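Local coordinates for 2-dehydro-3-deoxy-D-arabinonate dehydratase (Sulfolobus solfataricus, PDB 2Q1A), which catalyses the magnesium-dependent dehydration of 2-dehydro-3-deoxy-D-arabinonate to 2,5-dioxopentanoate in a pentose oxidation pathway, at residues P144-V149 with I274-I279; T160-V165 with C188-V193; L206-K211 with T256-G261; R231-Q236 with L252-A257. One frame throughout, in Å; residues are numbered along the deposited sequence.

How the contacts relate
Contact 1 is the centre of the set: strand 144-149 carries a magnesium ligand on one side and packs against strand 274-276 on the other. Contact 2 lies about 7 Å away, centre to centre, and brings Asp164 to the same metal; the two are joined by the backbone pair Glu145 N and Met162 O at 2.9 Å. Contact 4 reaches contact 1 through Glu145 OE2 and Thr253 OG1, 2.6 Å apart, and so braces the metal-binding carboxylate. Contacts 3 and 4 share Thr256, which binds the 2-ketobutyric acid, although their centres are about 15 Å apart. Strands 207-214 and 271-276 are neighbours in one sheet, linking contact 3 to contact 1.

Contact 1. Residues P144-V149 with I274-I279; sequences PELAVV and ITISNI. With MG (magnesium ion), chain B.
Two sheets of the catalytic core meet where Pro144 and Leu146, on the strand that also carries the metal ligand Glu145, pack over Ile274 and Ile276 of strand 274-276. No hydrogen bond crosses this largely apolar contact, and the two strand segments run at 42° to each other. Pro144 CB presses on the CG2 methyl of Ile274 at 3.7 Å. Next along, the extended CG1-CD1 arm of Ile276 (chi2 180°) drives CD1 up against the backbone of the other strand, 4.0 Å from Leu146 CA. Such inclined, face-to-face packing is consistent with the beta-sandwich roll of the FAH family. Beyond Ile276 the chain turns through Ser277 and Asn278, closed by a hydrogen bond of 3.2 Å from Ile279 N to Ile276 O. The turn returns Ile279 to the interface, where its CD1 meets Leu146 CD1 at 4.0 Å, the two side chains crossing at about a right angle. Glu145 points the other way, and its extended chain brings OE1 to 2.0 Å from the magnesium ion. A metal-bound water donates a weak bond to Glu145 OE2, which Thr253 OG1 and Gly255 N also hold, fixing the carboxylate's rotation. Glu143 and Asp164 are further ligands of the metal.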
loop_
_atom_site.group_PDB
_atom_site.type_symbol
_atom_site.label_atom_id
_atom_site.label_comp_id
_atom_site.label_asym_id
_atom_site.label_seq_id
_atom_site.Cartn_x
_atom_site.Cartn_y
_atom_site.Cartn_z
ATOM N N PRO A 144 4.131 -33.028 -20.738
ATOM C CA PRO A 144 2.913 -32.355 -21.190
ATOM C C PRO A 144 1.723 -32.791 -20.359
ATOM O O PRO A 144 1.408 -33.981 -20.313
ATOM C CB PRO A 144 2.758 -32.829 -22.643
ATOM C CG PRO A 144 3.496 -34.112 -22.718
ATOM C CD PRO A 144 4.602 -34.039 -21.701
ATOM N N GLU A 145 1.078 -31.837 -19.695
ATOM C CA GLU A 145 0.011 -32.159 -18.750
ATOM C C GLU A 145 -1.150 -31.176 -18.825
ATOM O O GLU A 145 -0.956 -29.987 -19.080
ATOM C CB GLU A 145 0.566 -32.195 -17.324
ATOM C CG GLU A 145 1.765 -33.122 -17.134
ATOM C CD GLU A 145 2.135 -33.362 -15.680
ATOM O OE1 GLU A 145 3.211 -33.957 -15.440
ATOM O OE2 GLU A 145 1.358 -32.976 -14.772
ATOM N N LEU A 146 -2.360 -31.684 -18.619
ATOM C CA LEU A 146 -3.517 -30.835 -18.383
ATOM C C LEU A 146 -3.498 -30.392 -16.916
ATOM O O LEU A 146 -3.253 -31.202 -16.008
ATOM C CB LEU A 146 -4.815 -31.583 -18.697
ATOM C CG LEU A 146 -6.143 -30.884 -18.385
ATOM C CD1 LEU A 146 -6.402 -29.740 -19.355
ATOM C CD2 LEU A 146 -7.298 -31.883 -18.407
ATOM N N ALA A 147 -3.742 -29.105 -16.695
ATOM C CA ALA A 147 -3.707 -28.542 -15.358
ATOM C C ALA A 147 -4.967 -27.744 -15.050
ATOM O O ALA A 147 -5.506 -27.053 -15.918
ATOM C CB ALA A 147 -2.477 -27.683 -15.183
ATOM N N VAL A 148 -5.438 -27.856 -13.811
ATOM C CA VAL A 148 -6.606 -27.094 -13.372
ATOM C C VAL A 148 -6.208 -25.909 -12.496
ATOM O O VAL A 148 -5.247 -25.990 -11.723
ATOM C CB VAL A 148 -7.643 -27.979 -12.624
ATOM C CG1 VAL A 148 -8.407 -28.866 -13.602
ATOM C CG2 VAL A 148 -6.977 -28.819 -11.521
ATOM N N VAL A 149 -6.940 -24.806 -12.639
ATOM C CA VAL A 149 -6.863 -23.699 -11.688
ATOM C C VAL A 149 -7.985 -23.893 -10.664
ATOM O O VAL A 149 -9.138 -24.145 -11.037
ATOM C CB VAL A 149 -6.971 -22.318 -12.377
ATOM C CG1 VAL A 149 -6.773 -21.200 -11.371
ATOM C CG2 VAL A 149 -5.936 -22.187 -13.484
ATOM N N ILE A 274 3.581 -27.705 -26.804
ATOM C CA ILE A 274 2.553 -28.564 -26.231
ATOM C C ILE A 274 1.161 -28.089 -26.626
ATOM O O ILE A 274 0.805 -26.937 -26.401
ATOM C CB ILE A 274 2.683 -28.668 -24.690
ATOM C CG1 ILE A 274 4.108 -29.082 -24.301
ATOM C CG2 ILE A 274 1.665 -29.658 -24.138
ATOM C CD1 ILE A 274 4.466 -28.841 -22.854
ATOM N N THR A 275 0.375 -28.986 -27.212
ATOM C CA THR A 275 -0.957 -28.638 -27.689
ATOM C C THR A 275 -2.023 -29.443 -26.961
ATOM O O THR A 275 -1.863 -30.646 -26.780
ATOM C CB THR A 275 -1.069 -28.864 -29.217
ATOM O OG1 THR A 275 -0.042 -28.111 -29.879
ATOM C CG2 THR A 275 -2.434 -28.430 -29.753
ATOM N N ILE A 276 -3.084 -28.762 -26.517
ATOM C CA ILE A 276 -4.284 -29.417 -25.999
ATOM C C ILE A 276 -5.515 -28.812 -26.664
ATOM O O ILE A 276 -5.602 -27.592 -26.819
ATOM C CB ILE A 276 -4.417 -29.313 -24.454
ATOM C CG1 ILE A 276 -3.213 -29.947 -23.752
ATOM C CG2 ILE A 276 -5.713 -29.974 -23.972
ATOM C CD1 ILE A 276 -3.261 -29.881 -22.226
ATOM N N SER A 277 -6.454 -29.674 -27.052
ATOM C CA SER A 277 -7.709 -29.268 -27.693
ATOM C C SER A 277 -8.426 -28.168 -26.910
ATOM O O SER A 277 -8.585 -28.268 -25.685
ATOM C CB SER A 277 -8.659 -30.469 -27.840
ATOM O OG SER A 277 -7.986 -31.641 -28.275
ATOM N N ASN A 278 -8.852 -27.126 -27.625
ATOM C CA ASN A 278 -9.679 -26.044 -27.069
ATOM C C ASN A 278 -8.921 -25.018 -26.229
ATOM O O ASN A 278 -9.479 -23.973 -25.862
ATOM C CB ASN A 278 -10.856 -26.609 -26.265
ATOM C CG ASN A 278 -11.745 -27.515 -27.093
ATOM O OD1 ASN A 278 -12.340 -27.090 -28.086
ATOM N ND2 ASN A 278 -11.846 -28.770 -26.683
ATOM N N ILE A 279 -7.660 -25.314 -25.920
ATOM C CA ILE A 279 -6.852 -24.415 -25.108
ATOM C C ILE A 279 -5.869 -23.661 -25.998
ATOM O O ILE A 279 -5.905 -22.429 -26.060
ATOM C CB ILE A 279 -6.142 -25.155 -23.937
ATOM C CG1 ILE A 279 -7.178 -25.896 -23.068
ATOM C CG2 ILE A 279 -5.338 -24.173 -23.097
ATOM C CD1 ILE A 279 -6.591 -26.735 -21.938
HETATM MG MG MG B . 4.505 -34.784 -14.082
HETATM O O HOH W 1 2.718 -34.333 -12.875
#

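Contact 2. Residues T160-V165 with C188-V193; sequences TIMDDV and CAFGPV. With MG (magnesium ion), chain B.
Thr160 OG1 donates a 2.7 Å hydrogen bond to Val193 O, the threonine oxygen tilted 24° from the plane of the Val193 carbonyl. The bond adds to the antiparallel pairing of strands 156-167 and 188-196, where the second strand turns a corner at Pro192, which follows a cis peptide bond. Thr160 holds its hydroxyl opposite the backbone N across the CA-CB bond (chi1 -165°), which directs it to the chain beyond that corner. A valine here would probably leave Val193 O without this donor and the chain after the corner less firmly tied to the strand. Before the corner, Gly191 N bonds to Ile161 O at 3.1 Å; the backbone angles of Gly191 would force a CB into the carbonyl oxygen of Phe190. Further along, Asp163 N makes a straighter bond to Ala189 O at 2.8 Å. Met162, Phe190 and Cys188 share one face of the pair. The thioether of Met162 bends at its last torsion (chi3 -81°), bringing SD to 3.6 Å from Cys188 SG and laying CE against Phe190 CB at 3.7 Å. Asp164, at the centre of an inverse gamma turn, leaves the pair for the metal site. Lys118 forms a salt bridge with its OD1, Lys182 NZ is hydrogen-bonded to its OD2, and that same OD2 binds the magnesium ion at 2.0 Å.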
loop_
_atom_site.group_PDB
_atom_site.type_symbol
_atom_site.label_atom_id
_atom_site.label_comp_id
_atom_site.label_asym_id
_atom_site.label_seq_id
_atom_site.Cartn_x
_atom_site.Cartn_y
_atom_site.Cartn_z
ATOM N N THR A 160 -5.707 -25.270 -18.225
ATOM C CA THR A 160 -4.559 -24.731 -18.943
ATOM C C THR A 160 -3.547 -25.848 -19.271
ATOM O O THR A 160 -3.684 -26.982 -18.794
ATOM C CB THR A 160 -3.896 -23.565 -18.147
ATOM O OG1 THR A 160 -3.005 -22.831 -18.998
ATOM C CG2 THR A 160 -3.138 -24.080 -16.928
ATOM N N ILE A 161 -2.552 -25.523 -20.096
ATOM C CA ILE A 161 -1.476 -26.447 -20.432
ATOM C C ILE A 161 -0.316 -26.221 -19.471
ATOM O O ILE A 161 0.119 -25.079 -19.289
ATOM C CB ILE A 161 -0.951 -26.188 -21.874
ATOM C CG1 ILE A 161 -2.054 -26.421 -22.911
ATOM C CG2 ILE A 161 0.308 -27.016 -22.161
ATOM C CD1 ILE A 161 -1.895 -25.584 -24.154
ATOM N N MET A 162 0.197 -27.294 -18.874
ATOM C CA MET A 162 1.411 -27.185 -18.068
ATOM C C MET A 162 2.511 -28.126 -18.541
ATOM O O MET A 162 2.251 -29.239 -19.008
ATOM C CB MET A 162 1.138 -27.405 -16.567
ATOM C CG MET A 162 2.338 -27.086 -15.657
ATOM S SD MET A 162 1.954 -26.827 -13.907
ATOM C CE MET A 162 1.397 -25.126 -13.916
ATOM N N ASP A 163 3.738 -27.651 -18.389
ATOM C CA ASP A 163 4.922 -28.437 -18.611
ATOM C C ASP A 163 5.602 -28.723 -17.260
ATOM O O ASP A 163 6.268 -27.857 -16.690
ATOM C CB ASP A 163 5.851 -27.670 -19.552
ATOM C CG ASP A 163 7.050 -28.479 -19.991
ATOM O OD1 ASP A 163 7.301 -29.560 -19.419
ATOM O OD2 ASP A 163 7.754 -28.017 -20.918
ATOM N N ASP A 164 5.427 -29.943 -16.757
ATOM C CA ASP A 164 6.117 -30.385 -15.548
ATOM C C ASP A 164 7.560 -30.804 -15.887
ATOM O O ASP A 164 7.882 -31.989 -16.017
ATOM C CB ASP A 164 5.307 -31.503 -14.847
ATOM C CG ASP A 164 6.050 -32.150 -13.674
ATOM O OD1 ASP A 164 6.939 -31.523 -13.065
ATOM O OD2 ASP A 164 5.733 -33.313 -13.356
ATOM N N VAL A 165 8.430 -29.810 -16.022
ATOM C CA VAL A 165 9.829 -30.050 -16.378
ATOM C C VAL A 165 10.519 -30.900 -15.299
ATOM O O VAL A 165 10.521 -30.535 -14.126
ATOM C CB VAL A 165 10.582 -28.710 -16.632
ATOM C CG1 VAL A 165 11.951 -28.956 -17.224
ATOM C CG2 VAL A 165 9.772 -27.811 -17.557
ATOM N N CYS A 188 8.957 -25.096 -14.567
ATOM C CA CYS A 188 7.518 -25.149 -14.809
ATOM C C CYS A 188 7.040 -24.032 -15.741
ATOM O O CYS A 188 7.400 -22.862 -15.547
ATOM C CB CYS A 188 6.804 -25.033 -13.455
ATOM S SG CYS A 188 5.034 -25.049 -13.533
ATOM N N ALA A 189 6.219 -24.388 -16.732
ATOM C CA ALA A 189 5.618 -23.409 -17.638
ATOM C C ALA A 189 4.158 -23.720 -17.872
ATOM O O ALA A 189 3.775 -24.888 -17.868
ATOM C CB ALA A 189 6.355 -23.383 -18.973
ATOM N N PHE A 190 3.347 -22.686 -18.094
ATOM C CA PHE A 190 1.922 -22.877 -18.362
ATOM C C PHE A 190 1.303 -21.735 -19.167
ATOM O O PHE A 190 1.822 -20.626 -19.183
ATOM C CB PHE A 190 1.128 -23.121 -17.058
ATOM C CG PHE A 190 1.027 -21.918 -16.167
ATOM C CD1 PHE A 190 -0.107 -21.102 -16.202
ATOM C CD2 PHE A 190 2.061 -21.599 -15.286
ATOM C CE1 PHE A 190 -0.210 -19.972 -15.374
ATOM C CE2 PHE A 190 1.976 -20.478 -14.447
ATOM C CZ PHE A 190 0.834 -19.657 -14.493
ATOM N N GLY A 191 0.176 -22.027 -19.813
ATOM C CA GLY A 191 -0.517 -21.071 -20.673
ATOM C C GLY A 191 -0.904 -21.696 -22.009
ATOM O O GLY A 191 -1.091 -22.918 -22.091
ATOM N N PRO A 192 -1.032 -20.874 -23.069
ATOM C CA PRO A 192 -0.871 -19.418 -23.064
ATOM C C PRO A 192 -2.093 -18.717 -22.481
ATOM O O PRO A 192 -2.039 -17.527 -22.161
ATOM C CB PRO A 192 -0.720 -19.081 -24.551
ATOM C CG PRO A 192 -1.473 -20.168 -25.266
ATOM C CD PRO A 192 -1.353 -21.397 -24.417
ATOM N N VAL A 193 -3.187 -19.459 -22.356
ATOM C CA VAL A 193 -4.400 -18.952 -21.730
ATOM C C VAL A 193 -4.868 -19.850 -20.585
ATOM O O VAL A 193 -4.385 -20.978 -20.412
ATOM C CB VAL A 193 -5.568 -18.790 -22.748
ATOM C CG1 VAL A 193 -5.291 -17.652 -23.731
ATOM C CG2 VAL A 193 -5.851 -20.099 -23.481
HETATM MG MG MG B . 4.505 -34.784 -14.082
HETATM O O HOH W 1 2.718 -34.333 -12.875
#

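Contact 3. Residues L206-K211 with T256-G261; sequences LDITLK and TAIVPG. With 2KT (2-ketobutyric acid), chain C.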
loop_
_atom_site.group_PDB
_atom_site.type_symbol
_atom_site.label_atom_id
_atom_site.label_comp_id
_atom_site.label_asym_id
_atom_site.label_seq_id
_atom_site.Cartn_x
_atom_site.Cartn_y
_atom_site.Cartn_z
ATOM N N LEU A 206 -9.756 -34.903 -24.697
ATOM C CA LEU A 206 -8.920 -33.870 -25.303
ATOM C C LEU A 206 -7.601 -34.475 -25.756
ATOM O O LEU A 206 -7.045 -35.343 -25.074
ATOM C CB LEU A 206 -8.628 -32.751 -24.297
ATOM C CG LEU A 206 -9.779 -32.135 -23.494
ATOM C CD1 LEU A 206 -9.247 -31.492 -22.217
ATOM C CD2 LEU A 206 -10.588 -31.135 -24.322
ATOM N N ASP A 207 -7.099 -34.007 -26.898
ATOM C CA ASP A 207 -5.814 -34.462 -27.423
ATOM C C ASP A 207 -4.661 -33.624 -26.882
ATOM O O ASP A 207 -4.677 -32.395 -26.974
ATOM C CB ASP A 207 -5.814 -34.442 -28.956
ATOM C CG ASP A 207 -6.739 -35.490 -29.555
ATOM O OD1 ASP A 207 -6.585 -36.687 -29.223
ATOM O OD2 ASP A 207 -7.620 -35.114 -30.360
ATOM N N ILE A 208 -3.673 -34.299 -26.306
ATOM C CA ILE A 208 -2.462 -33.643 -25.828
ATOM C C ILE A 208 -1.310 -34.055 -26.739
ATOM O O ILE A 208 -1.066 -35.248 -26.927
ATOM C CB ILE A 208 -2.136 -34.002 -24.348
ATOM C CG1 ILE A 208 -3.317 -33.656 -23.428
ATOM C CG2 ILE A 208 -0.861 -33.292 -23.890
ATOM C CD1 ILE A 208 -3.145 -34.105 -21.977
ATOM N N THR A 209 -0.611 -33.069 -27.303
ATOM C CA THR A 209 0.478 -33.329 -28.245
ATOM C C THR A 209 1.772 -32.663 -27.795
ATOM O O THR A 209 1.780 -31.477 -27.469
ATOM C CB THR A 209 0.119 -32.833 -29.664
ATOM O OG1 THR A 209 -1.195 -33.284 -30.010
ATOM C CG2 THR A 209 1.121 -33.341 -30.695
ATOM N N LEU A 210 2.857 -33.435 -27.788
ATOM C CA LEU A 210 4.189 -32.919 -27.491
ATOM C C LEU A 210 5.121 -33.003 -28.709
ATOM O O LEU A 210 5.261 -34.060 -29.330
ATOM C CB LEU A 210 4.800 -33.674 -26.306
ATOM C CG LEU A 210 6.298 -33.526 -26.007
ATOM C CD1 LEU A 210 6.661 -32.142 -25.473
ATOM C CD2 LEU A 210 6.743 -34.604 -25.032
ATOM N N LYS A 211 5.747 -31.875 -29.037
ATOM C CA LYS A 211 6.814 -31.823 -30.030
ATOM C C LYS A 211 8.031 -31.118 -29.436
ATOM O O LYS A 211 7.902 -30.074 -28.794
ATOM C CB LYS A 211 6.346 -31.110 -31.306
ATOM C CG LYS A 211 5.418 -31.952 -32.188
ATOM C CD LYS A 211 4.524 -31.110 -33.117
ATOM C CE LYS A 211 5.242 -30.694 -34.412
ATOM N NZ LYS A 211 4.284 -30.197 -35.461
ATOM N N THR A 256 1.427 -36.786 -16.559
ATOM C CA THR A 256 1.699 -36.950 -17.995
ATOM C C THR A 256 1.530 -38.382 -18.516
ATOM O O THR A 256 1.638 -39.352 -17.759
ATOM C CB THR A 256 3.112 -36.439 -18.383
ATOM O OG1 THR A 256 3.186 -36.281 -19.803
ATOM C CG2 THR A 256 4.208 -37.404 -17.921
ATOM N N ALA A 257 1.273 -38.495 -19.816
ATOM C CA ALA A 257 1.201 -39.789 -20.498
ATOM C C ALA A 257 2.250 -39.919 -21.609
ATOM O O ALA A 257 2.450 -41.011 -22.152
ATOM C CB ALA A 257 -0.184 -40.007 -21.063
ATOM N N ILE A 258 2.907 -38.810 -21.948
ATOM C CA ILE A 258 3.894 -38.794 -23.025
ATOM C C ILE A 258 5.314 -38.711 -22.462
ATOM O O ILE A 258 5.730 -37.677 -21.926
ATOM C CB ILE A 258 3.631 -37.651 -24.045
ATOM C CG1 ILE A 258 2.188 -37.715 -24.564
ATOM C CG2 ILE A 258 4.621 -37.734 -25.194
ATOM C CD1 ILE A 258 1.727 -36.491 -25.319
ATOM N N VAL A 259 6.040 -39.819 -22.586
ATOM C CA VAL A 259 7.384 -39.948 -22.039
ATOM C C VAL A 259 8.375 -40.319 -23.152
ATOM O O VAL A 259 8.436 -41.479 -23.566
ATOM C CB VAL A 259 7.439 -41.011 -20.900
ATOM C CG1 VAL A 259 8.817 -41.040 -20.241
ATOM C CG2 VAL A 259 6.355 -40.752 -19.855
ATOM N N PRO A 260 9.133 -39.325 -23.664
ATOM C CA PRO A 260 10.243 -39.581 -24.588
ATOM C C PRO A 260 11.279 -40.558 -24.017
ATOM O O PRO A 260 11.304 -40.804 -22.808
ATOM C CB PRO A 260 10.871 -38.194 -24.767
ATOM C CG PRO A 260 9.754 -37.244 -24.515
ATOM C CD PRO A 260 8.949 -37.880 -23.422
ATOM N N GLY A 261 12.122 -41.102 -24.894
ATOM C CA GLY A 261 13.120 -42.095 -24.506
ATOM C C GLY A 261 14.330 -41.509 -23.806
ATOM O O GLY A 261 14.502 -40.289 -23.749
HETATM C C4 2KT C . 6.192 -38.003 -11.184
HETATM C C3 2KT C . 5.190 -38.380 -11.903
HETATM C C2 2KT C . 4.752 -37.487 -12.697
HETATM O O3 2KT C . 5.191 -36.334 -12.673
HETATM C C 2KT C . 3.794 -37.790 -13.583
HETATM O OXT 2KT C . 3.323 -38.949 -13.635
HETATM O O 2KT C . 3.378 -36.895 -14.360
#
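The loop 256-261, whose first residue, Thr256, binds the substrate, packs on strand 207-211, with Ile258 meeting Ile208 and Leu210, and Pro260 meeting Leu210. Ile258 is the principal contact of the loop and uses both of its branches. Its CG2 meets Leu210 CD2 at 3.8 Å, the two side chains sliding past each other in opposite directions. Its longer arm, carried beside the backbone N by chi1 of -53°, lies over the strand itself and brings CD1 to 3.5 Å from Ile208 O. That carbonyl oxygen is not left without a polar partner, since it is hydrogen-bonded to Ser223 OG on the adjoining strand 217-225. The same CD2 of Leu210 also reaches the ring of Pro260, touching CG at 4.0 Å, so that one methyl group meets two residues of the loop. Pro144 and Phe220 pack on both Leu210 and Ile258, which are buried.

At the pocket end, Thr256 N donates to the O atom of the bound 2-ketobutyric acid at 2.9 Å, with an N-H...O angle of 154°. Thr256 CG2 lies 3.7 Å from that same ligand oxygen. The threonine hydroxyl is turned away from the ligand: OG1 is hydrogen-bonded to Pro144 O and accepts a weak bond of 3.3 Å from Ile258 N, which ties the binding residue to the one packed on the strand. Ile81 N and Lys182 NZ are also hydrogen-bonded to the ligand, whose O3 and O atoms lie within coordinating distance of the magnesium ion in this FAH-family active site.

Contact 4. Residues R231-Q236 with L252-A257; sequences RKIEEQ and LTTGTA. With 2KT (2-ketobutyric acid), chain C.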
loop_
_atom_site.group_PDB
_atom_site.type_symbol
_atom_site.label_atom_id
_atom_site.label_comp_id
_atom_site.label_asym_id
_atom_site.label_seq_id
_atom_site.Cartn_x
_atom_site.Cartn_y
_atom_site.Cartn_z
ATOM N N ARG A 231 -6.812 -42.152 -13.233
ATOM C CA ARG A 231 -7.057 -41.513 -11.946
ATOM C C ARG A 231 -7.750 -40.174 -12.196
ATOM O O ARG A 231 -7.138 -39.243 -12.728
ATOM C CB ARG A 231 -5.731 -41.313 -11.204
ATOM C CG ARG A 231 -5.860 -40.734 -9.803
ATOM C CD ARG A 231 -6.141 -41.807 -8.766
ATOM N NE ARG A 231 -4.972 -42.646 -8.523
ATOM C CZ ARG A 231 -4.792 -43.384 -7.434
ATOM N NH1 ARG A 231 -3.693 -44.115 -7.310
ATOM N NH2 ARG A 231 -5.705 -43.384 -6.465
ATOM N N LYS A 232 -9.025 -40.080 -11.830
ATOM C CA LYS A 232 -9.800 -38.867 -12.111
ATOM C C LYS A 232 -9.306 -37.639 -11.339
ATOM O O LYS A 232 -8.697 -37.766 -10.271
ATOM C CB LYS A 232 -11.313 -39.093 -11.952
ATOM C CG LYS A 232 -11.754 -39.889 -10.725
ATOM C CD LYS A 232 -13.032 -40.697 -11.017
ATOM C CE LYS A 232 -14.225 -39.795 -11.359
ATOM N NZ LYS A 232 -15.344 -40.557 -11.985
ATOM N N ILE A 233 -9.566 -36.461 -11.901
ATOM C CA ILE A 233 -9.047 -35.190 -11.381
ATOM C C ILE A 233 -9.610 -34.842 -9.992
ATOM O O ILE A 233 -8.870 -34.407 -9.104
ATOM C CB ILE A 233 -9.267 -34.037 -12.413
ATOM C CG1 ILE A 233 -8.443 -34.309 -13.678
ATOM C CG2 ILE A 233 -8.919 -32.676 -11.813
ATOM C CD1 ILE A 233 -8.919 -33.579 -14.921
ATOM N N GLU A 234 -10.911 -35.063 -9.814
ATOM C CA GLU A 234 -11.597 -34.825 -8.538
ATOM C C GLU A 234 -10.974 -35.575 -7.352
ATOM O O GLU A 234 -10.979 -35.076 -6.230
ATOM C CB GLU A 234 -13.079 -35.181 -8.661
ATOM C CG GLU A 234 -13.993 -34.346 -7.775
ATOM C CD GLU A 234 -15.466 -34.442 -8.182
ATOM O OE1 GLU A 234 -15.988 -35.579 -8.319
ATOM O OE2 GLU A 234 -16.104 -33.375 -8.358
ATOM N N GLU A 235 -10.443 -36.767 -7.605
ATOM C CA GLU A 235 -9.787 -37.557 -6.565
ATOM C C GLU A 235 -8.419 -36.965 -6.227
ATOM O O GLU A 235 -7.989 -36.987 -5.067
ATOM C CB GLU A 235 -9.651 -39.014 -7.016
ATOM C CG GLU A 235 -9.227 -40.003 -5.928
ATOM C CD GLU A 235 -9.182 -41.446 -6.433
ATOM O OE1 GLU A 235 -10.220 -41.941 -6.928
ATOM O OE2 GLU A 235 -8.111 -42.087 -6.338
ATOM N N GLN A 236 -7.748 -36.441 -7.252
ATOM C CA GLN A 236 -6.464 -35.767 -7.090
ATOM C C GLN A 236 -6.649 -34.503 -6.248
ATOM O O GLN A 236 -5.867 -34.242 -5.331
ATOM C CB GLN A 236 -5.863 -35.412 -8.453
ATOM C CG GLN A 236 -5.547 -36.601 -9.356
ATOM C CD GLN A 236 -5.041 -36.180 -10.736
ATOM O OE1 GLN A 236 -4.250 -35.247 -10.869
ATOM N NE2 GLN A 236 -5.502 -36.875 -11.768
ATOM N N LEU A 252 -3.190 -27.211 -9.979
ATOM C CA LEU A 252 -2.864 -28.626 -9.929
ATOM C C LEU A 252 -2.626 -29.167 -11.338
ATOM O O LEU A 252 -3.496 -29.065 -12.216
ATOM C CB LEU A 252 -3.978 -29.427 -9.237
ATOM C CG LEU A 252 -3.850 -30.959 -9.188
ATOM C CD1 LEU A 252 -2.574 -31.408 -8.485
ATOM C CD2 LEU A 252 -5.062 -31.590 -8.529
ATOM N N THR A 253 -1.445 -29.741 -11.547
ATOM C CA THR A 253 -1.134 -30.404 -12.810
ATOM C C THR A 253 -1.324 -31.924 -12.689
ATOM O O THR A 253 -0.790 -32.557 -11.774
ATOM C CB THR A 253 0.254 -29.988 -13.371
ATOM O OG1 THR A 253 0.417 -30.528 -14.683
ATOM C CG2 THR A 253 1.407 -30.440 -12.478
ATOM N N THR A 254 -2.096 -32.490 -13.615
ATOM C CA THR A 254 -2.716 -33.809 -13.427
ATOM C C THR A 254 -1.922 -35.057 -13.853
ATOM O O THR A 254 -2.472 -36.160 -13.862
ATOM C CB THR A 254 -4.117 -33.855 -14.074
ATOM O OG1 THR A 254 -3.995 -33.714 -15.496
ATOM C CG2 THR A 254 -4.994 -32.731 -13.531
ATOM N N GLY A 255 -0.644 -34.901 -14.191
ATOM C CA GLY A 255 0.186 -36.043 -14.604
ATOM C C GLY A 255 0.311 -36.211 -16.115
ATOM O O GLY A 255 -0.594 -35.829 -16.866
ATOM N N THR A 256 1.427 -36.786 -16.559
ATOM C CA THR A 256 1.699 -36.950 -17.995
ATOM C C THR A 256 1.530 -38.382 -18.516
ATOM O O THR A 256 1.638 -39.352 -17.759
ATOM C CB THR A 256 3.112 -36.439 -18.383
ATOM O OG1 THR A 256 3.186 -36.281 -19.803
ATOM C CG2 THR A 256 4.208 -37.404 -17.921
ATOM N N ALA A 257 1.273 -38.495 -19.816
ATOM C CA ALA A 257 1.201 -39.789 -20.498
ATOM C C ALA A 257 2.250 -39.919 -21.609
ATOM O O ALA A 257 2.450 -41.011 -22.152
ATOM C CB ALA A 257 -0.184 -40.007 -21.063
HETATM C C4 2KT C . 6.192 -38.003 -11.184
HETATM C C3 2KT C . 5.190 -38.380 -11.903
HETATM C C2 2KT C . 4.752 -37.487 -12.697
HETATM O O3 2KT C . 5.191 -36.334 -12.673
HETATM C C 2KT C . 3.794 -37.790 -13.583
HETATM O OXT 2KT C . 3.323 -38.949 -13.635
HETATM O O 2KT C . 3.378 -36.895 -14.360
#
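Gln236 of helix 233-241 faces Leu252 and Thr254, and its CB rests on Leu252 CD2 at 3.9 Å. From CG the chain runs on extended (chi2 176°) and crosses Thr254 at about a right angle, with CD coming to 4.0 Å from Thr254 O. At the tip, OE1 lies against the backbone of Thr254, 3.3 Å from its CA. NE2 turns back to its own segment and donates to Arg231 O at 3.0 Å; the acceptor lies in the amide plane of Gln236, but the donor stands 44° out of the carbonyl plane. This bond fixes the rotation of the amide. Replacing Gln236 by a leucine would probably leave Arg231 O without this donor and the chain entering the helix less well held. Beside the amide, Ile233 CG1 packs on Thr254 CG2 at 3.8 Å. Thr254 OG1 faces the other way and bonds to Leu146 O. Within 231-236, Arg231 NH2 forms a salt bridge to Glu235 OE2 at 2.7 Å, in the guanidinium plane. The first turn of helix 233-241 thus packs on Leu252 and Thr254; strand 250-253 pairs with strands 76-80 and 140-150, and the chain then passes through Gly255 to the ligand-binding Thr256.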